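Local coordinates for protein pilin (Clostridioides difficile, PDB 6T8S) that serves as the major pilin subunit from which the bacterium's type IV pili, thin surface filaments, are probably assembled, at residues A64-Y70 and Q82-N86; V16-E20 and K99-I104; Q47-L53 and K69-I73. All coordinates share one frame; numbering follows the deposited sequence.

Interaction 1. Residues A64-Y70 and Q82-N86; sequences ADIGGKY and QIGTN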
ATOM      1  N   ALA A  64       5.871   6.082  -2.935  1.00 22.62           N
ATOM      2  CA  ALA A  64       4.580   6.773  -2.744  1.00 22.43           C
ATOM      3  C   ALA A  64       4.832   8.279  -2.627  1.00 21.61           C
ATOM      4  O   ALA A  64       5.851   8.679  -2.044  1.00 20.23           O
ATOM      5  CB  ALA A  64       3.885   6.212  -1.537  1.00 22.84           C
ATOM      6  N   ASP A  65       3.915   9.108  -3.128  1.00 23.14           N
ATOM      7  CA  ASP A  65       4.018  10.588  -3.014  1.00 22.58           C
ATOM      8  C   ASP A  65       3.861  11.045  -1.553  1.00 23.04           C
ATOM      9  O   ASP A  65       4.257  12.182  -1.251  1.00 23.86           O
ATOM     10  CB  ASP A  65       3.015  11.268  -3.941  1.00 25.63           C
ATOM     11  CG  ASP A  65       3.490  11.379  -5.380  1.00 29.55           C
ATOM     12  OD1 ASP A  65       4.574  10.860  -5.693  1.00 33.18           O
ATOM     13  OD2 ASP A  65       2.795  12.041  -6.163  1.00 37.62           O
ATOM     14  N   ILE A  66       3.342  10.195  -0.662  1.00 20.72           N
ATOM     15  CA  ILE A  66       3.205  10.495   0.798  1.00 20.82           C
ATOM     16  C   ILE A  66       4.474  10.053   1.547  1.00 20.89           C
ATOM     17  O   ILE A  66       4.517  10.243   2.778  1.00 21.47           O
ATOM     18  CB  ILE A  66       1.934   9.850   1.386  1.00 19.97           C
ATOM     19  CG1 ILE A  66       1.941   8.326   1.228  1.00 20.16           C
ATOM     20  CG2 ILE A  66       0.686  10.498   0.797  1.00 20.71           C
ATOM     21  CD1 ILE A  66       0.744   7.621   1.818  1.00 21.37           C
ATOM     22  N   GLY A  67       5.466   9.524   0.836  1.00 21.69           N
ATOM     23  CA  GLY A  67       6.718   8.976   1.402  1.00 22.17           C
ATOM     24  C   GLY A  67       6.720   7.459   1.383  1.00 22.26           C
ATOM     25  O   GLY A  67       5.632   6.860   1.517  1.00 21.78           O
ATOM     26  N   GLY A  68       7.893   6.838   1.221  1.00 22.67           N
ATOM     27  CA  GLY A  68       8.071   5.396   1.468  1.00 22.91           C
ATOM     28  C   GLY A  68       8.116   4.568   0.197  1.00 24.44           C
ATOM     29  O   GLY A  68       7.343   4.841  -0.754  1.00 24.21           O
ATOM     30  N   LYS A  69       9.010   3.585   0.153  1.00 23.52           N
ATOM     31  CA  LYS A  69       9.110   2.637  -0.985  1.00 24.37           C
ATOM     32  C   LYS A  69       7.972   1.617  -0.896  1.00 23.54           C
ATOM     33  O   LYS A  69       7.549   1.260   0.215  1.00 22.29           O
ATOM     34  CB  LYS A  69      10.449   1.899  -0.967  1.00 28.25           C
ATOM     35  CG  LYS A  69      11.638   2.710  -1.460  1.00 34.44           C
ATOM     36  CD  LYS A  69      12.940   1.949  -1.363  1.00 39.23           C
ATOM     37  CE  LYS A  69      14.151   2.857  -1.364  1.00 45.00           C
ATOM     38  NZ  LYS A  69      15.403   2.073  -1.468  1.00 48.55           N
ATOM     39  N   TYR A  70       7.507   1.129  -2.040  1.00 22.32           N
ATOM     40  CA  TYR A  70       6.461   0.086  -2.098  1.00 21.71           C
ATOM     41  C   TYR A  70       7.124  -1.292  -1.990  1.00 21.19           C
ATOM     42  O   TYR A  70       8.239  -1.478  -2.523  1.00 22.69           O
ATOM     43  CB  TYR A  70       5.679   0.171  -3.411  1.00 21.81           C
ATOM     44  CG  TYR A  70       4.814   1.393  -3.601  1.00 20.93           C
ATOM     45  CD1 TYR A  70       3.756   1.660  -2.749  1.00 20.46           C
ATOM     46  CD2 TYR A  70       4.997   2.244  -4.682  1.00 21.63           C
ATOM     47  CE1 TYR A  70       2.931   2.759  -2.936  1.00 20.40           C
ATOM     48  CE2 TYR A  70       4.177   3.343  -4.890  1.00 21.14           C
ATOM     49  CZ  TYR A  70       3.134   3.600  -4.018  1.00 20.56           C
ATOM     50  OH  TYR A  70       2.307   4.674  -4.197  1.00 21.63           O
ATOM     51  N   GLN A  82       2.685  -2.763   1.182  1.00 19.44           N
ATOM     52  CA  GLN A  82       3.453  -2.035   2.211  1.00 18.16           C
ATOM     53  C   GLN A  82       3.984  -0.754   1.581  1.00 18.68           C
ATOM     54  O   GLN A  82       4.528  -0.793   0.448  1.00 20.26           O
ATOM     55  CB  GLN A  82       4.577  -2.931   2.748  1.00 18.90           C
ATOM     56  CG  GLN A  82       5.513  -2.204   3.718  1.00 19.87           C
ATOM     57  CD  GLN A  82       6.561  -3.139   4.283  1.00 20.17           C
ATOM     58  OE1 GLN A  82       6.309  -4.328   4.458  1.00 21.61           O
ATOM     59  NE2 GLN A  82       7.747  -2.613   4.561  1.00 20.35           N
ATOM     60  N   ILE A  83       3.821   0.358   2.289  1.00 19.94           N
ATOM     61  CA  ILE A  83       4.322   1.687   1.859  1.00 18.56           C
ATOM     62  C   ILE A  83       5.287   2.166   2.946  1.00 18.89           C
ATOM     63  O   ILE A  83       4.824   2.555   4.018  1.00 18.89           O
ATOM     64  CB  ILE A  83       3.165   2.672   1.622  1.00 18.58           C
ATOM     65  CG1 ILE A  83       2.034   2.036   0.807  1.00 19.90           C
ATOM     66  CG2 ILE A  83       3.690   3.953   0.978  1.00 19.34           C
ATOM     67  CD1 ILE A  83       0.826   2.916   0.654  1.00 21.71           C
ATOM     68  N   GLY A  84       6.575   2.115   2.644  1.00 19.99           N
ATOM     69  CA  GLY A  84       7.637   2.523   3.576  1.00 20.43           C
ATOM     70  C   GLY A  84       8.503   1.355   3.979  1.00 21.63           C
ATOM     71  O   GLY A  84       8.096   0.188   3.822  1.00 22.27           O
ATOM     72  N   THR A  85       9.666   1.682   4.522  1.00 23.18           N
ATOM     73  CA  THR A  85      10.656   0.702   5.010  1.00 24.50           C
ATOM     74  C   THR A  85      11.335   1.317   6.233  1.00 25.50           C
ATOM     75  O   THR A  85      10.917   2.405   6.669  1.00 23.49           O
ATOM     76  CB  THR A  85      11.664   0.382   3.905  1.00 27.19           C
ATOM     77  OG1 THR A  85      12.356   1.609   3.660  1.00 28.53           O
ATOM     78  CG2 THR A  85      11.014  -0.160   2.648  1.00 27.67           C
ATOM     79  N   ASN A  86      12.395   0.677   6.719  1.00 26.58           N
ATOM     80  CA  ASN A  86      13.266   1.229   7.792  1.00 27.41           C
ATOM     81  C   ASN A  86      13.778   2.635   7.434  1.00 26.52           C
ATOM     82  O   ASN A  86      13.960   3.455   8.354  1.00 26.53           O
ATOM     83  CB  ASN A  86      14.437   0.291   8.056  1.00 29.41           C
ATOM     84  CG  ASN A  86      15.316   0.123   6.840  1.00 29.74           C
ATOM     85  OD1 ASN A  86      14.884  -0.433   5.832  1.00 30.58           O
ATOM     86  ND2 ASN A  86      16.551   0.589   6.937  1.00 32.39           N
TER
HETATM   87  O   HOH W   1      11.093   3.639   2.221  1.00 23.34           O
HETATM   88  O   HOH W   2       8.174  -0.966   1.430  1.00116.35           O

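Interaction 2. Residues V16-E20 and K99-I104; sequences VASVE and KLLSDI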
ATOM      1  N   VAL A  16      -2.184  12.066  -1.844  1.00 20.78           N
ATOM      2  CA  VAL A  16      -3.096  10.938  -1.486  1.00 19.24           C
ATOM      3  C   VAL A  16      -3.673  10.336  -2.776  1.00 19.29           C
ATOM      4  O   VAL A  16      -3.670   9.102  -2.911  1.00 18.45           O
ATOM      5  CB  VAL A  16      -4.180  11.409  -0.497  1.00 21.73           C
ATOM      6  CG1 VAL A  16      -5.374  10.477  -0.448  1.00 22.81           C
ATOM      7  CG2 VAL A  16      -3.579  11.594   0.891  1.00 22.55           C
ATOM      8  N   ALA A  17      -4.149  11.161  -3.712  1.00 19.00           N
ATOM      9  CA  ALA A  17      -4.743  10.652  -4.974  1.00 18.75           C
ATOM     10  C   ALA A  17      -3.689   9.847  -5.742  1.00 17.96           C
ATOM     11  O   ALA A  17      -4.035   8.820  -6.340  1.00 18.48           O
ATOM     12  CB  ALA A  17      -5.293  11.787  -5.802  1.00 18.56           C
ATOM     13  N   SER A  18      -2.430  10.292  -5.755  1.00 18.39           N
ATOM     14  CA  SER A  18      -1.303   9.591  -6.416  1.00 19.48           C
ATOM     15  C   SER A  18      -1.111   8.180  -5.843  1.00 19.36           C
ATOM     16  O   SER A  18      -0.940   7.227  -6.617  1.00 18.96           O
ATOM     17  CB  SER A  18      -0.054  10.418  -6.340  1.00 20.90           C
ATOM     18  OG  SER A  18       0.980   9.803  -7.067  1.00 23.19           O
ATOM     19  N   VAL A  19      -1.182   8.027  -4.527  1.00 19.73           N
ATOM     20  CA  VAL A  19      -1.104   6.691  -3.880  1.00 19.08           C
ATOM     21  C   VAL A  19      -2.303   5.842  -4.315  1.00 18.94           C
ATOM     22  O   VAL A  19      -2.120   4.651  -4.635  1.00 19.48           O
ATOM     23  CB  VAL A  19      -1.012   6.825  -2.352  1.00 20.75           C
ATOM     24  CG1 VAL A  19      -1.104   5.464  -1.679  1.00 21.74           C
ATOM     25  CG2 VAL A  19       0.264   7.561  -1.967  1.00 21.71           C
ATOM     26  N   GLU A  20      -3.494   6.424  -4.367  1.00 18.17           N
ATOM     27  CA  GLU A  20      -4.718   5.705  -4.815  1.00 19.07           C
ATOM     28  C   GLU A  20      -4.520   5.189  -6.245  1.00 19.51           C
ATOM     29  O   GLU A  20      -4.932   4.051  -6.525  1.00 19.99           O
ATOM     30  CB  GLU A  20      -5.930   6.629  -4.770  1.00 19.57           C
ATOM     31  CG  GLU A  20      -6.322   7.065  -3.384  1.00 19.75           C
ATOM     32  CD  GLU A  20      -7.432   8.093  -3.361  1.00 20.19           C
ATOM     33  OE1 GLU A  20      -8.057   8.334  -4.422  1.00 19.85           O
ATOM     34  OE2 GLU A  20      -7.703   8.625  -2.270  1.00 20.18           O
ATOM     35  N   LYS A  99      -9.260  11.543   3.396  1.00 20.59           N
ATOM     36  CA  LYS A  99      -9.469  11.370   1.937  1.00 21.38           C
ATOM     37  C   LYS A  99      -9.171   9.921   1.545  1.00 20.36           C
ATOM     38  O   LYS A  99      -9.967   9.304   0.789  1.00 20.52           O
ATOM     39  CB  LYS A  99      -8.596  12.323   1.116  1.00 21.90           C
ATOM     40  CG  LYS A  99      -8.647  12.025  -0.375  1.00 21.50           C
ATOM     41  CD  LYS A  99      -8.081  13.107  -1.245  1.00 22.55           C
ATOM     42  CE  LYS A  99      -8.125  12.755  -2.720  1.00 22.97           C
ATOM     43  NZ  LYS A  99      -9.509  12.503  -3.206  1.00 22.42           N
ATOM     44  N   LEU A 100      -8.037   9.389   2.001  1.00 20.21           N
ATOM     45  CA  LEU A 100      -7.613   8.013   1.649  1.00 21.84           C
ATOM     46  C   LEU A 100      -8.739   7.043   2.041  1.00 21.22           C
ATOM     47  O   LEU A 100      -9.143   6.197   1.209  1.00 19.98           O
ATOM     48  CB  LEU A 100      -6.272   7.742   2.344  1.00 22.69           C
ATOM     49  CG  LEU A 100      -5.484   6.533   1.867  1.00 25.05           C
ATOM     50  CD1 LEU A 100      -5.015   6.704   0.429  1.00 24.28           C
ATOM     51  CD2 LEU A 100      -4.298   6.304   2.797  1.00 24.77           C
ATOM     52  N   LEU A 101      -9.291   7.192   3.249  0.70 22.54           N
ATOM     53  CA  LEU A 101     -10.363   6.293   3.754  0.70 22.22           C
ATOM     54  C   LEU A 101     -11.668   6.511   2.981  0.70 22.29           C
ATOM     55  O   LEU A 101     -12.350   5.520   2.692  0.70 23.59           O
ATOM     56  CB  LEU A 101     -10.551   6.525   5.254  0.70 23.10           C
ATOM     57  CG  LEU A 101      -9.507   5.842   6.125  0.70 22.99           C
ATOM     58  CD1 LEU A 101      -9.490   6.445   7.522  0.70 23.25           C
ATOM     59  CD2 LEU A 101      -9.773   4.344   6.184  0.70 24.57           C
ATOM     60  N   SER A 102     -12.017   7.754   2.666  1.00 21.46           N
ATOM     61  CA  SER A 102     -13.240   8.064   1.882  1.00 22.63           C
ATOM     62  C   SER A 102     -13.155   7.374   0.517  1.00 23.24           C
ATOM     63  O   SER A 102     -14.185   6.928   0.002  1.00 23.72           O
ATOM     64  CB  SER A 102     -13.437   9.544   1.715  1.00 23.51           C
ATOM     65  OG  SER A 102     -13.815  10.123   2.942  1.00 25.24           O
ATOM     66  N   ASP A 103     -11.955   7.304  -0.058  1.00 22.46           N
ATOM     67  CA  ASP A 103     -11.777   6.835  -1.453  1.00 21.94           C
ATOM     68  C   ASP A 103     -11.663   5.311  -1.504  1.00 21.52           C
ATOM     69  O   ASP A 103     -12.202   4.728  -2.457  1.00 22.41           O
ATOM     70  CB  ASP A 103     -10.609   7.565  -2.116  1.00 21.64           C
ATOM     71  CG  ASP A 103     -10.886   9.023  -2.421  1.00 23.19           C
ATOM     72  OD1 ASP A 103     -12.088   9.389  -2.553  1.00 21.88           O
ATOM     73  OD2 ASP A 103      -9.896   9.794  -2.507  1.00 21.31           O
ATOM     74  N   ILE A 104     -10.978   4.687  -0.543  1.00 20.05           N
ATOM     75  CA  ILE A 104     -10.660   3.235  -0.541  1.00 21.24           C
ATOM     76  C   ILE A 104     -11.697   2.473   0.309  1.00 20.53           C
ATOM     77  O   ILE A 104     -11.953   1.296  -0.020  1.00 20.88           O
ATOM     78  CB  ILE A 104      -9.197   3.028  -0.094  1.00 22.57           C
ATOM     79  CG1 ILE A 104      -8.251   3.518  -1.197  1.00 24.64           C
ATOM     80  CG2 ILE A 104      -8.906   1.589   0.317  1.00 22.26           C
ATOM     81  CD1 ILE A 104      -6.793   3.504  -0.815  1.00 25.36           C
TER

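Interaction 3. Residues Q47-L53 and K69-I73; sequences QTGLSVL and KYKLI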
ATOM      1  N   GLN A  47      14.176  -7.852   0.343  1.00 25.77           N
ATOM      2  CA  GLN A  47      14.168  -6.852  -0.755  1.00 27.43           C
ATOM      3  C   GLN A  47      12.975  -5.902  -0.590  1.00 23.47           C
ATOM      4  O   GLN A  47      12.039  -6.216   0.172  1.00 23.37           O
ATOM      5  CB  GLN A  47      14.079  -7.536  -2.123  1.00 29.55           C
ATOM      6  CG  GLN A  47      15.226  -8.498  -2.396  1.00 33.41           C
ATOM      7  CD  GLN A  47      15.166  -9.113  -3.773  1.00 37.50           C
ATOM      8  OE1 GLN A  47      14.432  -8.670  -4.661  1.00 39.80           O
ATOM      9  NE2 GLN A  47      15.936 -10.175  -3.956  1.00 40.11           N
ATOM     10  N   THR A  48      13.015  -4.793  -1.317  1.00 24.08           N
ATOM     11  CA  THR A  48      11.882  -3.853  -1.476  1.00 26.48           C
ATOM     12  C   THR A  48      11.492  -3.836  -2.960  1.00 27.05           C
ATOM     13  O   THR A  48      12.204  -4.466  -3.772  1.00 27.02           O
ATOM     14  CB  THR A  48      12.242  -2.476  -0.906  1.00 29.09           C
ATOM     15  OG1 THR A  48      13.265  -1.886  -1.706  1.00 28.41           O
ATOM     16  CG2 THR A  48      12.728  -2.545   0.525  1.00 31.02           C
ATOM     17  N   GLY A  49      10.391  -3.160  -3.296  1.00 25.74           N
ATOM     18  CA  GLY A  49      10.025  -2.882  -4.697  1.00 23.93           C
ATOM     19  C   GLY A  49       9.039  -3.897  -5.261  1.00 23.89           C
ATOM     20  O   GLY A  49       8.693  -4.866  -4.575  1.00 22.84           O
ATOM     21  N   LEU A  50       8.581  -3.643  -6.486  1.00 22.86           N
ATOM     22  CA  LEU A  50       7.445  -4.354  -7.127  1.00 22.92           C
ATOM     23  C   LEU A  50       7.918  -5.109  -8.373  1.00 24.63           C
ATOM     24  O   LEU A  50       7.064  -5.465  -9.207  1.00 23.17           O
ATOM     25  CB  LEU A  50       6.396  -3.299  -7.493  1.00 22.69           C
ATOM     26  CG  LEU A  50       5.824  -2.533  -6.304  1.00 22.60           C
ATOM     27  CD1 LEU A  50       4.880  -1.435  -6.760  1.00 23.74           C
ATOM     28  CD2 LEU A  50       5.134  -3.482  -5.339  1.00 22.28           C
ATOM     29  N   SER A  51       9.210  -5.420  -8.493  1.00 25.59           N
ATOM     30  CA  SER A  51       9.747  -6.090  -9.707  1.00 26.82           C
ATOM     31  C   SER A  51       9.097  -7.474  -9.913  1.00 25.94           C
ATOM     32  O   SER A  51       9.085  -7.944 -11.086  1.00 23.27           O
ATOM     33  CB  SER A  51      11.265  -6.145  -9.675  1.00 29.44           C
ATOM     34  OG  SER A  51      11.674  -7.076  -8.699  1.00 34.63           O
ATOM     35  N   VAL A  52       8.535  -8.102  -8.866  1.00 24.05           N
ATOM     36  CA  VAL A  52       7.759  -9.374  -8.993  1.00 24.95           C
ATOM     37  C   VAL A  52       6.628  -9.193 -10.029  1.00 22.96           C
ATOM     38  O   VAL A  52       6.292 -10.181 -10.727  1.00 23.44           O
ATOM     39  CB  VAL A  52       7.217  -9.857  -7.631  1.00 26.20           C
ATOM     40  CG1 VAL A  52       6.185  -8.907  -7.048  1.00 25.63           C
ATOM     41  CG2 VAL A  52       6.653 -11.270  -7.699  1.00 26.55           C
ATOM     42  N   LEU A  53       6.085  -7.981 -10.174  1.00 21.98           N
ATOM     43  CA  LEU A  53       4.969  -7.694 -11.133  1.00 23.18           C
ATOM     44  C   LEU A  53       5.474  -7.145 -12.474  1.00 22.44           C
ATOM     45  O   LEU A  53       4.618  -6.700 -13.275  1.00 22.63           O
ATOM     46  CB  LEU A  53       4.009  -6.690 -10.492  1.00 22.34           C
ATOM     47  CG  LEU A  53       3.277  -7.136  -9.230  1.00 23.92           C
ATOM     48  CD1 LEU A  53       2.363  -6.024  -8.750  1.00 24.09           C
ATOM     49  CD2 LEU A  53       2.470  -8.403  -9.459  1.00 25.65           C
ATOM     50  N   LYS A  69       9.010   3.585   0.153  1.00 23.52           N
ATOM     51  CA  LYS A  69       9.110   2.637  -0.985  1.00 24.37           C
ATOM     52  C   LYS A  69       7.972   1.617  -0.896  1.00 23.54           C
ATOM     53  O   LYS A  69       7.549   1.260   0.215  1.00 22.29           O
ATOM     54  CB  LYS A  69      10.449   1.899  -0.967  1.00 28.25           C
ATOM     55  CG  LYS A  69      11.638   2.710  -1.460  1.00 34.44           C
ATOM     56  CD  LYS A  69      12.940   1.949  -1.363  1.00 39.23           C
ATOM     57  CE  LYS A  69      14.151   2.857  -1.364  1.00 45.00           C
ATOM     58  NZ  LYS A  69      15.403   2.073  -1.468  1.00 48.55           N
ATOM     59  N   TYR A  70       7.507   1.129  -2.040  1.00 22.32           N
ATOM     60  CA  TYR A  70       6.461   0.086  -2.098  1.00 21.71           C
ATOM     61  C   TYR A  70       7.124  -1.292  -1.990  1.00 21.19           C
ATOM     62  O   TYR A  70       8.239  -1.478  -2.523  1.00 22.69           O
ATOM     63  CB  TYR A  70       5.679   0.171  -3.411  1.00 21.81           C
ATOM     64  CG  TYR A  70       4.814   1.393  -3.601  1.00 20.93           C
ATOM     65  CD1 TYR A  70       3.756   1.660  -2.749  1.00 20.46           C
ATOM     66  CD2 TYR A  70       4.997   2.244  -4.682  1.00 21.63           C
ATOM     67  CE1 TYR A  70       2.931   2.759  -2.936  1.00 20.40           C
ATOM     68  CE2 TYR A  70       4.177   3.343  -4.890  1.00 21.14           C
ATOM     69  CZ  TYR A  70       3.134   3.600  -4.018  1.00 20.56           C
ATOM     70  OH  TYR A  70       2.307   4.674  -4.197  1.00 21.63           O
ATOM     71  N   LYS A  71       6.427  -2.244  -1.375  1.00 20.77           N
ATOM     72  CA  LYS A  71       6.710  -3.695  -1.545  1.00 21.58           C
ATOM     73  C   LYS A  71       5.420  -4.480  -1.307  1.00 19.60           C
ATOM     74  O   LYS A  71       4.444  -3.888  -0.816  1.00 20.26           O
ATOM     75  CB  LYS A  71       7.886  -4.131  -0.657  1.00 23.24           C
ATOM     76  CG  LYS A  71       7.628  -4.224   0.831  1.00 25.41           C
ATOM     77  CD  LYS A  71       8.841  -4.811   1.603  1.00 25.10           C
ATOM     78  CE  LYS A  71       8.917  -6.325   1.568  1.00 25.50           C
ATOM     79  NZ  LYS A  71      10.119  -6.880   2.247  1.00 25.96           N
ATOM     80  N   LEU A  72       5.420  -5.757  -1.678  1.00 19.81           N
ATOM     81  CA  LEU A  72       4.260  -6.662  -1.536  1.00 20.58           C
ATOM     82  C   LEU A  72       4.590  -7.707  -0.473  1.00 20.84           C
ATOM     83  O   LEU A  72       5.669  -8.330  -0.589  1.00 20.95           O
ATOM     84  CB  LEU A  72       3.976  -7.336  -2.881  1.00 22.03           C
ATOM     85  CG  LEU A  72       3.471  -6.410  -3.985  1.00 22.96           C
ATOM     86  CD1 LEU A  72       3.364  -7.160  -5.296  1.00 23.34           C
ATOM     87  CD2 LEU A  72       2.134  -5.810  -3.615  1.00 23.77           C
ATOM     88  N   ILE A  73       3.696  -7.865   0.502  1.00 21.64           N
ATOM     89  CA  ILE A  73       3.825  -8.857   1.601  1.00 23.34           C
ATOM     90  C   ILE A  73       2.534  -9.669   1.715  1.00 26.26           C
ATOM     91  O   ILE A  73       1.433  -9.177   1.359  1.00 24.68           O
ATOM     92  CB  ILE A  73       4.207  -8.187   2.933  1.00 22.53           C
ATOM     93  CG1 ILE A  73       3.088  -7.299   3.480  1.00 21.82           C
ATOM     94  CG2 ILE A  73       5.544  -7.460   2.785  1.00 23.58           C
ATOM     95  CD1 ILE A  73       3.360  -6.716   4.855  1.00 22.02           C
TER

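Interaction 1. Residues A64-Y70 and Q82-N86
Y70 and I83 form an antiparallel, non-hydrogen-bonded pair, their CA atoms 4.8 Å apart. Just beyond it, G84 N donates a nearly straight bond (171°) to K69 O at 2.8 Å, and Y70 CA makes a CA-H...O contact of 3.3 Å with Q82 O. The chains then come closer still: G68 CA lies 3.6 Å from G84 CA; both glycines have positive phi, and at G68 a CB would run into G84. Ahead of this, A64 to G67 make a type I turn.

I83 CG2 packs against that turn, tightly on A64 CB at 3.4 Å and close to G67 O. I83 CG1 comes to the edge of the Y70 ring, 3.9 Å from CE1, the two side chains running alongside each other; the phenol oxygen bonds to D22 on helix 9-37. Q82, extended, reaches forward along its own segment, NE2 giving G84 O a straight bond of 2.9 Å, with G84 O in the plane of the Q82 side-chain amide.

One water donates to both K69 O and G84 O, and a second links K69 N to T85 OG1. K69 O and G84 O thus each accept two bonds, which should fix the two chains against each other around G84.

Interaction 2. Residues V16-E20 and K99-I104
V16 and E20, one turn apart on helix 9-37, meet K99, L100 and D103 of helix 94-104. The short axes run in roughly the same direction, crossing at -34° with a closest approach of 10.1 Å.

V16 CG1 is the apolar point of contact. With chi1 at 161° this branch swings away from the backbone N, and V16 CG1 fits between two neighbours: K99 CG, 3.6 Å away, and L100 CD1 at 3.9 Å. The V16 and K99 side chains pass each other in opposite senses, and the lysine's methylene chain stays extended as far as CE, with CG, CD and CE all running beside the first helix. Only at its last torsion does the chain bend, turning back to D103 of its own helix. K99 NZ forms a salt bridge of 2.8 Å with D103 OD2, on the syn lone pair of that oxygen.

E20 is likewise extended. E20 CG lies 4.0 Å from L100 CD1, while the glutamate's carboxylate continues to D103 and stands almost perpendicular to that of the aspartate (84° between planes). E20 OE2 comes within 2.5 Å of D103 OD2, a spacing consistent with a proton held by one of the acids. The positive K99 NZ, 4.4 Å from E20 OE2, would further ease the meeting of two acids. L100, buried, also leans on I109; I104 CD1 approaches E20 CG.

An acid-and-lysine cluster open to solvent, beside a valine-leucine contact, thus joins a short helix to the long N-terminal helix that is the hallmark of the type IV pilin fold.

Interaction 3. Residues Q47-L53 and K69-I73
The connection between helix 9-37 and strand 70-75, the αβ-loop of a type IV pilin, runs beside that strand, and G49 lies against Y70 and K71. G49 N donates to Y70 O at 2.8 Å; the acceptor is met in the carbonyl plane, but the bond is bent at the hydrogen (133°). A second bond comes from the K71 side chain. Its CG sits between the backbone N and the carbonyl carbon (chi1 73°) and the chain kinks at chi3 (-82°), which brings K71 NZ round to Q47 O, 2.9 Å away and nearly along the C=O axis. The lysine therefore reaches the loop two residues before the glycine, while K71 CB lies 3.8 Å from G49 N.

Strand 70-75 pairs with strand 78-83 in the pilin's antiparallel sheet, and the loop here accompanies it with backbone and side-chain bonds instead of forming a regular strand. T43, earlier in the same loop, ties the two further, its OG1 bonding with both G49 O and L72 N.

On the side toward helix 9-37 the contact is apolar. L50 forks over the strand: CD1 rests 3.8 Å from Y70 CB, and CD2 lies 3.6 Å from L72 CG, the two leucines crossing at about a right angle. L72 CD1 touches both V52 CG1 and L53 CD1, 3.8 Å from each. L50 and L53 also touch V26, and V52 and L53 touch Y33, so these apolar side chains lie between the strand and the helix. At the outer end, T48 OG1 lies 3.9 Å from K69 CD.

From the N terminus, helix 9-37 supplies V16-E20, the first half of interaction 2, whose partner K99-I104 comes so late that the long loop it closes contains both other contacts. Within it, interaction 3 joins Q47-L53 to strand 70-75, closing a short loop without helix or strand. Interaction 1 then brings A64-Y70 to the end of strand 78-83, spanning the hairpin; it shares K69 and Y70 with interaction 3, so the two follow one another along the chain with overlapping ends. Interactions 1 and 3 tie the αβ-loop to the hairpin, and interaction 2 ties helix 94-104 to the N-terminal helix, whose V19 and V26 pack on interactions 1 and 3, respectively.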